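Long-range contacts in alpha-1,2-Mannosidase (Trichoderma reesei, PDB 1HCU), which probably trims alpha-1,2-linked mannose residues from high-mannose N-glycans, as a calcium-dependent glycosidase of glycosyl hydrolase family 47: residues Y248-K253 against V482-A487; I178-L183 against M244-E249; W453-L458 against E486-S491. All coordinates share one frame; numbering follows the deposited sequence.

Contact 1 of 3, residues Y248-K253 against V482-A487; sequences YEYLIK and VFNTEA. With CA (calcium ion), chain H.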
loop_
_atom_site.group_PDB
_atom_site.type_symbol
_atom_site.label_atom_id
_atom_site.label_comp_id
_atom_site.label_asym_id
_atom_site.label_seq_id
_atom_site.Cartn_x
_atom_site.Cartn_y
_atom_site.Cartn_z
ATOM N N TYR A 248 -10.291 -2.838 -3.968
ATOM C CA TYR A 248 -11.242 -2.973 -2.867
ATOM C C TYR A 248 -10.913 -1.939 -1.796
ATOM O O TYR A 248 -11.813 -1.346 -1.199
ATOM C CB TYR A 248 -11.168 -4.377 -2.251
ATOM C CG TYR A 248 -11.686 -5.464 -3.163
ATOM C CD1 TYR A 248 -10.961 -6.637 -3.369
ATOM C CD2 TYR A 248 -12.888 -5.306 -3.844
ATOM C CE1 TYR A 248 -11.419 -7.619 -4.237
ATOM C CE2 TYR A 248 -13.356 -6.277 -4.709
ATOM C CZ TYR A 248 -12.617 -7.428 -4.905
ATOM O OH TYR A 248 -13.073 -8.380 -5.785
ATOM N N GLU A 249 -9.617 -1.726 -1.571
ATOM C CA GLU A 249 -9.135 -0.764 -0.578
ATOM C C GLU A 249 -9.665 0.650 -0.835
ATOM O O GLU A 249 -10.202 1.293 0.070
ATOM C CB GLU A 249 -7.590 -0.739 -0.573
ATOM C CG GLU A 249 -6.922 0.178 0.472
ATOM C CD GLU A 249 -5.393 0.266 0.302
ATOM O OE1 GLU A 249 -4.746 1.095 0.991
ATOM O OE2 GLU A 249 -4.837 -0.495 -0.520
ATOM N N TYR A 250 -9.507 1.140 -2.062
ATOM C CA TYR A 250 -9.942 2.495 -2.389
ATOM C C TYR A 250 -11.452 2.692 -2.390
ATOM O O TYR A 250 -11.936 3.818 -2.288
ATOM C CB TYR A 250 -9.355 2.947 -3.736
ATOM C CG TYR A 250 -7.958 3.545 -3.640
ATOM C CD1 TYR A 250 -7.340 4.118 -4.760
ATOM C CD2 TYR A 250 -7.239 3.506 -2.448
ATOM C CE1 TYR A 250 -6.033 4.626 -4.692
ATOM C CE2 TYR A 250 -5.931 4.014 -2.370
ATOM C CZ TYR A 250 -5.336 4.564 -3.490
ATOM O OH TYR A 250 -4.037 5.005 -3.405
ATOM N N LEU A 251 -12.196 1.600 -2.495
ATOM C CA LEU A 251 -13.645 1.674 -2.484
ATOM C C LEU A 251 -14.136 2.286 -1.171
ATOM O O LEU A 251 -14.911 3.249 -1.171
ATOM C CB LEU A 251 -14.232 0.279 -2.656
ATOM C CG LEU A 251 -15.027 -0.075 -3.919
ATOM C CD1 LEU A 251 -14.493 0.582 -5.160
ATOM C CD2 LEU A 251 -14.991 -1.581 -4.050
ATOM N N ILE A 252 -13.679 1.735 -0.052
ATOM C CA ILE A 252 -14.089 2.248 1.249
ATOM C C ILE A 252 -13.354 3.552 1.575
ATOM O O ILE A 252 -13.890 4.411 2.278
ATOM C CB ILE A 252 -13.825 1.207 2.367
ATOM C CG1 ILE A 252 -14.426 1.679 3.695
ATOM C CG2 ILE A 252 -12.336 0.974 2.508
ATOM C CD1 ILE A 252 -15.933 1.800 3.687
ATOM N N LYS A 253 -12.140 3.713 1.056
ATOM C CA LYS A 253 -11.391 4.933 1.337
ATOM C C LYS A 253 -11.998 6.166 0.671
ATOM O O LYS A 253 -11.879 7.277 1.189
ATOM C CB LYS A 253 -9.916 4.767 0.957
ATOM C CG LYS A 253 -9.158 3.901 1.961
ATOM C CD LYS A 253 -7.655 3.907 1.728
ATOM C CE LYS A 253 -6.929 3.113 2.810
ATOM N NZ LYS A 253 -5.445 3.131 2.606
ATOM N N VAL A 482 -6.906 10.592 5.133
ATOM C CA VAL A 482 -7.096 9.265 4.563
ATOM C C VAL A 482 -5.807 8.817 3.907
ATOM O O VAL A 482 -5.265 9.524 3.057
ATOM C CB VAL A 482 -8.186 9.251 3.469
ATOM C CG1 VAL A 482 -8.522 7.805 3.094
ATOM C CG2 VAL A 482 -9.416 9.982 3.947
ATOM N N PHE A 483 -5.324 7.637 4.288
ATOM C CA PHE A 483 -4.089 7.117 3.711
ATOM C C PHE A 483 -4.328 6.502 2.332
ATOM O O PHE A 483 -5.256 5.699 2.142
ATOM C CB PHE A 483 -3.457 6.059 4.618
ATOM C CG PHE A 483 -2.891 6.599 5.908
ATOM C CD1 PHE A 483 -3.622 6.522 7.090
ATOM C CD2 PHE A 483 -1.611 7.144 5.949
ATOM C CE1 PHE A 483 -3.080 6.979 8.303
ATOM C CE2 PHE A 483 -1.063 7.602 7.152
ATOM C CZ PHE A 483 -1.800 7.518 8.330
ATOM N N ASN A 484 -3.492 6.891 1.370
ATOM C CA ASN A 484 -3.593 6.350 0.027
ATOM C C ASN A 484 -2.893 4.997 0.136
ATOM O O ASN A 484 -2.404 4.643 1.206
ATOM C CB ASN A 484 -2.917 7.287 -0.996
ATOM C CG ASN A 484 -1.467 6.924 -1.285
ATOM O OD1 ASN A 484 -0.694 6.593 -0.388
ATOM N ND2 ASN A 484 -1.093 7.010 -2.552
ATOM N N THR A 485 -2.834 4.241 -0.948
ATOM C CA THR A 485 -2.219 2.921 -0.877
ATOM C C THR A 485 -0.721 2.901 -0.552
ATOM O O THR A 485 -0.194 1.876 -0.145
ATOM C CB THR A 485 -2.486 2.145 -2.179
ATOM O OG1 THR A 485 -2.733 0.778 -1.860
ATOM C CG2 THR A 485 -1.307 2.238 -3.131
ATOM N N GLU A 486 -0.037 4.030 -0.717
ATOM C CA GLU A 486 1.398 4.093 -0.435
ATOM C C GLU A 486 1.619 4.863 0.870
ATOM O O GLU A 486 2.616 5.565 1.045
ATOM C CB GLU A 486 2.136 4.788 -1.594
ATOM C CG GLU A 486 3.657 4.660 -1.564
ATOM C CD GLU A 486 4.160 3.329 -2.124
ATOM O OE1 GLU A 486 3.336 2.429 -2.392
ATOM O OE2 GLU A 486 5.394 3.189 -2.293
ATOM N N ALA A 487 0.656 4.745 1.771
ATOM C CA ALA A 487 0.724 5.403 3.066
ATOM C C ALA A 487 0.854 6.921 2.996
ATOM O O ALA A 487 1.468 7.527 3.870
ATOM C CB ALA A 487 1.880 4.821 3.874
HETATM CA CA CA H . -0.781 -0.759 -0.432
HETATM O O HOH W 1 -2.829 -2.557 -0.357
HETATM O O HOH W 2 -0.092 -0.768 -3.195
HETATM O O HOH W 3 0.510 -3.036 -1.364
HETATM O O HOH W 4 0.750 -1.126 1.839
#
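Glu249, Tyr250 and Lys253 meet Phe483, Asn484 and Thr485 in a buried, mainly polar contact, where helix 245-257 faces the first strand and turn of the hairpin formed by 481-483 and 489-491. The type I turn from Asn484 to Ala487 forms the hairpin end and presents Thr485 to the calcium ion. Thr485 binds the metal twice, through its carbonyl O at 2.7 Å and its OG1 at 2.9 Å, beside four waters. Threonine suits this place because its hydroxyl still has a proton to give: OG1 donates to Glu249 OE2 over 2.8 Å, reaching the syn side of the carboxylate but 35° out of its plane. Glu249 gets there with CG anti to the backbone N (chi1 -177°) and an extended chain, which crosses the threonine side chain at about a right angle. The same OE2 accepts from metal-bound water 1, while OE1 turns its anti lone pair to Lys253 NZ in a salt bridge of 2.7 Å. Lysine, likewise extended, is long enough to reach Phe483 O as well, with Lys253 NZ 2.6 Å away and above the carbonyl plane. Lys253 CB rests 4.0 Å from Val482 CG1, the two side chains sliding past each other in opposite directions. The Tyr250 side chain likewise crosses that of Thr485, and its OH takes the Thr485 N-H in the plane of the ring at 2.8 Å, almost straight at 173°. An alanine in place of Glu249 would probably leave the buried Lys253 ammonium without its counter-charge and free the Thr485 hydroxyl and water 1 to turn. With an ammonium on one oxygen and a metal-bound water on the other, Glu249 is likely to stay ionised and, as a second-shell residue, probably orients Thr485 OG1 and water 1.

Contact 2 of 3, residues I178-L183 against M244-E249; sequences IGSLVL and MDSFYE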
loop_
_atom_site.group_PDB
_atom_site.type_symbol
_atom_site.label_atom_id
_atom_site.label_comp_id
_atom_site.label_asym_id
_atom_site.label_seq_id
_atom_site.Cartn_x
_atom_site.Cartn_y
_atom_site.Cartn_z
ATOM N N ILE A 178 -6.385 0.013 -12.323
ATOM C CA ILE A 178 -7.453 0.864 -12.814
ATOM C C ILE A 178 -8.149 1.541 -11.636
ATOM O O ILE A 178 -8.465 2.728 -11.683
ATOM C CB ILE A 178 -8.525 0.048 -13.553
ATOM C CG1 ILE A 178 -7.949 -0.552 -14.836
ATOM C CG2 ILE A 178 -9.733 0.930 -13.841
ATOM C CD1 ILE A 178 -8.898 -1.509 -15.533
ATOM N N GLY A 179 -8.377 0.766 -10.575
ATOM C CA GLY A 179 -9.069 1.274 -9.403
ATOM C C GLY A 179 -8.250 1.905 -8.294
ATOM O O GLY A 179 -8.761 2.110 -7.195
ATOM N N SER A 180 -6.990 2.223 -8.566
ATOM C CA SER A 180 -6.148 2.842 -7.555
ATOM C C SER A 180 -5.689 4.223 -7.998
ATOM O O SER A 180 -4.615 4.676 -7.606
ATOM C CB SER A 180 -4.930 1.965 -7.262
ATOM O OG SER A 180 -5.311 0.750 -6.642
ATOM N N LEU A 181 -6.517 4.895 -8.796
ATOM C CA LEU A 181 -6.200 6.227 -9.306
ATOM C C LEU A 181 -7.188 7.287 -8.832
ATOM O O LEU A 181 -6.850 8.477 -8.755
ATOM C CB LEU A 181 -6.215 6.201 -10.832
ATOM C CG LEU A 181 -5.396 5.082 -11.466
ATOM C CD1 LEU A 181 -5.592 5.089 -12.981
ATOM C CD2 LEU A 181 -3.939 5.256 -11.101
ATOM N N VAL A 182 -8.405 6.842 -8.520
ATOM C CA VAL A 182 -9.491 7.723 -8.098
ATOM C C VAL A 182 -9.213 8.617 -6.886
ATOM O O VAL A 182 -9.566 9.798 -6.897
ATOM C CB VAL A 182 -10.799 6.904 -7.861
ATOM C CG1 VAL A 182 -10.578 5.825 -6.804
ATOM C CG2 VAL A 182 -11.918 7.829 -7.450
ATOM N N LEU A 183 -8.574 8.077 -5.852
ATOM C CA LEU A 183 -8.286 8.869 -4.661
ATOM C C LEU A 183 -7.387 10.066 -4.968
ATOM O O LEU A 183 -7.742 11.207 -4.676
ATOM C CB LEU A 183 -7.600 8.014 -3.588
ATOM C CG LEU A 183 -7.907 8.315 -2.111
ATOM C CD1 LEU A 183 -6.793 7.734 -1.229
ATOM C CD2 LEU A 183 -8.036 9.797 -1.881
ATOM N N MET A 244 -5.321 -6.881 -7.690
ATOM C CA MET A 244 -6.683 -6.553 -7.267
ATOM C C MET A 244 -6.777 -5.827 -5.928
ATOM O O MET A 244 -7.629 -4.953 -5.751
ATOM C CB MET A 244 -7.534 -7.837 -7.218
ATOM C CG MET A 244 -8.996 -7.640 -6.805
ATOM S SD MET A 244 -9.998 -9.162 -7.044
ATOM C CE MET A 244 -10.256 -9.121 -8.842
ATOM N N ASP A 245 -5.895 -6.177 -4.994
ATOM C CA ASP A 245 -5.899 -5.589 -3.652
ATOM C C ASP A 245 -6.328 -4.130 -3.488
ATOM O O ASP A 245 -7.364 -3.846 -2.883
ATOM C CB ASP A 245 -4.525 -5.758 -2.991
ATOM C CG ASP A 245 -3.369 -5.348 -3.908
ATOM O OD1 ASP A 245 -3.576 -4.562 -4.867
ATOM O OD2 ASP A 245 -2.241 -5.818 -3.650
ATOM N N SER A 246 -5.536 -3.199 -4.010
ATOM C CA SER A 246 -5.852 -1.787 -3.826
ATOM C C SER A 246 -7.191 -1.298 -4.389
ATOM O O SER A 246 -7.641 -0.213 -4.031
ATOM C CB SER A 246 -4.684 -0.906 -4.317
ATOM O OG SER A 246 -4.219 -1.269 -5.607
ATOM N N PHE A 247 -7.833 -2.092 -5.249
ATOM C CA PHE A 247 -9.140 -1.714 -5.799
ATOM C C PHE A 247 -10.209 -1.727 -4.699
ATOM O O PHE A 247 -10.951 -0.757 -4.536
ATOM C CB PHE A 247 -9.571 -2.664 -6.921
ATOM C CG PHE A 247 -11.048 -2.618 -7.199
ATOM C CD1 PHE A 247 -11.881 -3.637 -6.760
ATOM C CD2 PHE A 247 -11.614 -1.504 -7.809
ATOM C CE1 PHE A 247 -13.270 -3.545 -6.913
ATOM C CE2 PHE A 247 -12.993 -1.399 -7.967
ATOM C CZ PHE A 247 -13.825 -2.420 -7.517
ATOM N N TYR A 248 -10.291 -2.838 -3.968
ATOM C CA TYR A 248 -11.242 -2.973 -2.867
ATOM C C TYR A 248 -10.913 -1.939 -1.796
ATOM O O TYR A 248 -11.813 -1.346 -1.199
ATOM C CB TYR A 248 -11.168 -4.377 -2.251
ATOM C CG TYR A 248 -11.686 -5.464 -3.163
ATOM C CD1 TYR A 248 -10.961 -6.637 -3.369
ATOM C CD2 TYR A 248 -12.888 -5.306 -3.844
ATOM C CE1 TYR A 248 -11.419 -7.619 -4.237
ATOM C CE2 TYR A 248 -13.356 -6.277 -4.709
ATOM C CZ TYR A 248 -12.617 -7.428 -4.905
ATOM O OH TYR A 248 -13.073 -8.380 -5.785
ATOM N N GLU A 249 -9.617 -1.726 -1.571
ATOM C CA GLU A 249 -9.135 -0.764 -0.578
ATOM C C GLU A 249 -9.665 0.650 -0.835
ATOM O O GLU A 249 -10.202 1.293 0.070
ATOM C CB GLU A 249 -7.590 -0.739 -0.573
ATOM C CG GLU A 249 -6.922 0.178 0.472
ATOM C CD GLU A 249 -5.393 0.266 0.302
ATOM O OE1 GLU A 249 -4.746 1.095 0.991
ATOM O OE2 GLU A 249 -4.837 -0.495 -0.520
#
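The hydroxyl oxygens of Ser180 and Ser246 meet, and beside them the edge of the Phe247 ring meets Gly179, so the loop between helices 175-178 and 182-192 lies against the N-terminal part of helix 245-257. Ser246 OG is placed between its backbone N and carbonyl carbon (chi1 49°), which directs it to Ser180 OG, 2.5 Å away, in a hydrogen bond so short that its exact length is doubtful. Ser180 OG is also bonded to Ala176 O, so the serine ties the loop back to the preceding helix. Phe247 swings CG anti to the backbone N (chi1 161°), and its CD2 lies 4.1 Å from Gly179 CA, which sits near the ring plane. Glycine fits because a beta carbon there would come within 2.6 Å of Phe247 CD2, a clash. Leu208 and Glu205 of helix 196-209 also touch Phe247, while Phe99 of helix 98-117 packs on both serines. One residue earlier, Asp245 OD1 accepts from Ser246 N; Asp245 is a predicted active-site residue. Small hydroxyl side chains thus give a buried polar link in little space, joining the 178-183 loop to the part of helix 245-257 next to this aspartate.

Contact 3 of 3, residues W453-L458 against E486-S491; sequences WFAEAL and EAHPFS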
loop_
_atom_site.group_PDB
_atom_site.type_symbol
_atom_site.label_atom_id
_atom_site.label_comp_id
_atom_site.label_asym_id
_atom_site.label_seq_id
_atom_site.Cartn_x
_atom_site.Cartn_y
_atom_site.Cartn_z
ATOM N N TRP A 453 9.774 1.613 1.844
ATOM C CA TRP A 453 10.366 1.383 3.158
ATOM C C TRP A 453 10.229 2.736 3.866
ATOM O O TRP A 453 9.800 2.806 5.018
ATOM C CB TRP A 453 11.831 0.988 3.009
ATOM C CG TRP A 453 12.638 0.997 4.279
ATOM C CD1 TRP A 453 13.770 1.721 4.516
ATOM C CD2 TRP A 453 12.420 0.202 5.457
ATOM N NE1 TRP A 453 14.274 1.427 5.761
ATOM C CE2 TRP A 453 13.465 0.499 6.359
ATOM C CE3 TRP A 453 11.445 -0.733 5.833
ATOM C CZ2 TRP A 453 13.568 -0.107 7.616
ATOM C CZ3 TRP A 453 11.545 -1.335 7.083
ATOM C CH2 TRP A 453 12.602 -1.018 7.961
ATOM N N PHE A 454 10.564 3.808 3.148
ATOM C CA PHE A 454 10.469 5.167 3.673
ATOM C C PHE A 454 9.031 5.626 3.888
ATOM O O PHE A 454 8.687 6.165 4.940
ATOM C CB PHE A 454 11.118 6.179 2.718
ATOM C CG PHE A 454 12.613 6.155 2.720
ATOM C CD1 PHE A 454 13.314 5.666 1.622
ATOM C CD2 PHE A 454 13.326 6.632 3.816
ATOM C CE1 PHE A 454 14.700 5.651 1.615
ATOM C CE2 PHE A 454 14.714 6.621 3.820
ATOM C CZ PHE A 454 15.404 6.130 2.719
ATOM N N ALA A 455 8.193 5.409 2.882
ATOM C CA ALA A 455 6.810 5.858 2.938
ATOM C C ALA A 455 5.841 5.066 3.796
ATOM O O ALA A 455 4.956 5.643 4.428
ATOM C CB ALA A 455 6.255 5.952 1.519
ATOM N N GLU A 456 6.011 3.751 3.828
ATOM C CA GLU A 456 5.064 2.905 4.543
ATOM C C GLU A 456 5.512 2.162 5.794
ATOM O O GLU A 456 4.997 2.394 6.881
ATOM C CB GLU A 456 4.484 1.891 3.559
ATOM C CG GLU A 456 3.888 2.497 2.301
ATOM C CD GLU A 456 3.057 1.482 1.524
ATOM O OE1 GLU A 456 3.516 1.010 0.460
ATOM O OE2 GLU A 456 1.949 1.152 1.994
ATOM N N ALA A 457 6.443 1.234 5.635
ATOM C CA ALA A 457 6.896 0.468 6.777
ATOM C C ALA A 457 7.303 1.359 7.945
ATOM O O ALA A 457 6.816 1.179 9.058
ATOM C CB ALA A 457 8.043 -0.436 6.379
ATOM N N LEU A 458 8.173 2.334 7.696
ATOM C CA LEU A 458 8.637 3.217 8.770
ATOM C C LEU A 458 7.561 4.190 9.260
ATOM O O LEU A 458 7.578 4.619 10.415
ATOM C CB LEU A 458 9.897 3.973 8.317
ATOM C CG LEU A 458 11.153 3.095 8.139
ATOM C CD1 LEU A 458 12.315 3.927 7.580
ATOM C CD2 LEU A 458 11.551 2.498 9.485
ATOM N N GLU A 486 -0.037 4.030 -0.717
ATOM C CA GLU A 486 1.398 4.093 -0.435
ATOM C C GLU A 486 1.619 4.863 0.870
ATOM O O GLU A 486 2.616 5.565 1.045
ATOM C CB GLU A 486 2.136 4.788 -1.594
ATOM C CG GLU A 486 3.657 4.660 -1.564
ATOM C CD GLU A 486 4.160 3.329 -2.124
ATOM O OE1 GLU A 486 3.336 2.429 -2.392
ATOM O OE2 GLU A 486 5.394 3.189 -2.293
ATOM N N ALA A 487 0.656 4.745 1.771
ATOM C CA ALA A 487 0.724 5.403 3.066
ATOM C C ALA A 487 0.854 6.921 2.996
ATOM O O ALA A 487 1.468 7.527 3.870
ATOM C CB ALA A 487 1.880 4.821 3.874
ATOM N N HIS A 488 0.291 7.537 1.960
ATOM C CA HIS A 488 0.332 8.995 1.840
ATOM C C HIS A 488 -1.042 9.538 2.217
ATOM O O HIS A 488 -2.004 9.381 1.474
ATOM C CB HIS A 488 0.702 9.423 0.417
ATOM C CG HIS A 488 2.058 8.957 -0.010
ATOM N ND1 HIS A 488 3.183 9.151 0.760
ATOM C CD2 HIS A 488 2.466 8.281 -1.109
ATOM C CE1 HIS A 488 4.227 8.610 0.157
ATOM N NE2 HIS A 488 3.818 8.076 -0.978
ATOM N N PRO A 489 -1.148 10.183 3.388
ATOM C CA PRO A 489 -2.404 10.751 3.891
ATOM C C PRO A 489 -2.878 12.038 3.213
ATOM O O PRO A 489 -2.137 13.013 3.147
ATOM C CB PRO A 489 -2.092 10.974 5.366
ATOM C CG PRO A 489 -0.658 11.406 5.315
ATOM C CD PRO A 489 -0.059 10.384 4.361
ATOM N N PHE A 490 -4.116 12.041 2.729
ATOM C CA PHE A 490 -4.697 13.217 2.074
ATOM C C PHE A 490 -5.808 13.772 2.961
ATOM O O PHE A 490 -6.473 13.008 3.663
ATOM C CB PHE A 490 -5.332 12.829 0.733
ATOM C CG PHE A 490 -4.384 12.208 -0.236
ATOM C CD1 PHE A 490 -4.850 11.317 -1.198
ATOM C CD2 PHE A 490 -3.030 12.513 -0.200
ATOM C CE1 PHE A 490 -3.969 10.736 -2.113
ATOM C CE2 PHE A 490 -2.149 11.947 -1.099
ATOM C CZ PHE A 490 -2.615 11.054 -2.061
ATOM N N SER A 491 -6.015 15.086 2.949
ATOM C CA SER A 491 -7.115 15.654 3.739
ATOM C C SER A 491 -8.382 15.265 2.991
ATOM O O SER A 491 -8.366 15.185 1.761
ATOM C CB SER A 491 -7.043 17.182 3.800
ATOM O OG SER A 491 -5.934 17.630 4.549
HETATM O O HOH W 5 -0.764 2.076 2.676
#
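Ala455 and Glu456 pack against Ala487 and His488 so closely that the CA atoms of Glu456 and Ala487 approach to 5.2 Å, and alanines supply the small side chains at the closest points. Ala487 CB touches Ala455 O at 3.2 Å and Glu456 CG at 3.5 Å. Ala455 CB in turn lies 3.6 Å from His488 CE1, approaching the ring obliquely. The imidazole is covered on one face by Glu486 O, 3.3 Å above its centre, and its polar ends turn elsewhere: NE2 bonds Asp60 and ND1 bonds Asp63, a setting likely to favour a positively charged ring. Lys459, just beyond on helix 451-465, hydrogen-bonds both Ala455 O and Ala487 O and so joins helix to loop. The other side is polar and holds a water. Here the extended chain of Glu456 carries its carboxylate across the Glu486 side chain at about a right angle. Glu456 OE1 and Glu486 OE1 stand 3.2 Å apart, two acceptors of like charge with the carboxylate planes turned 39° from each other. The calcium ion, about 4 Å from the Glu456 side chain, would probably offset part of this repulsion. Water 5 lies 2.9 Å from the other oxygen, Glu456 OE2, a probable hydrogen bond, and accepts weakly from Ala487 N. The contact is where helix 451-465 of the (alpha/alpha)7 barrel characteristic of family 47 meets the C-terminal beta-hairpin that plugs its core, next to the calcium ion.

How the contacts relate
Contacts 1 and 3 hold the same hairpin from two helices, 245-257 and 451-465, with centres about 11 Å apart. Val482 O and Phe490 N, 2.8 Å apart in a probable hydrogen bond, join its strands. Contact 2, centred about 7 Å from contact 1, packs on the N-terminal part of helix 245-257, and Ser246 CB lies 3.6 Å from Thr485 OG1. Contacts 2 and 3 lie about 16 Å apart and touch through Leu183 and Phe490. Thr485 binds the calcium ion, and the side chains of Ser246 and Glu456 lie about 6 Å and 4 Å from it. The predicted active-site Asp245 and Glu393 side chains lie about 6 Å from Glu249 and 5 Å from Glu456, respectively.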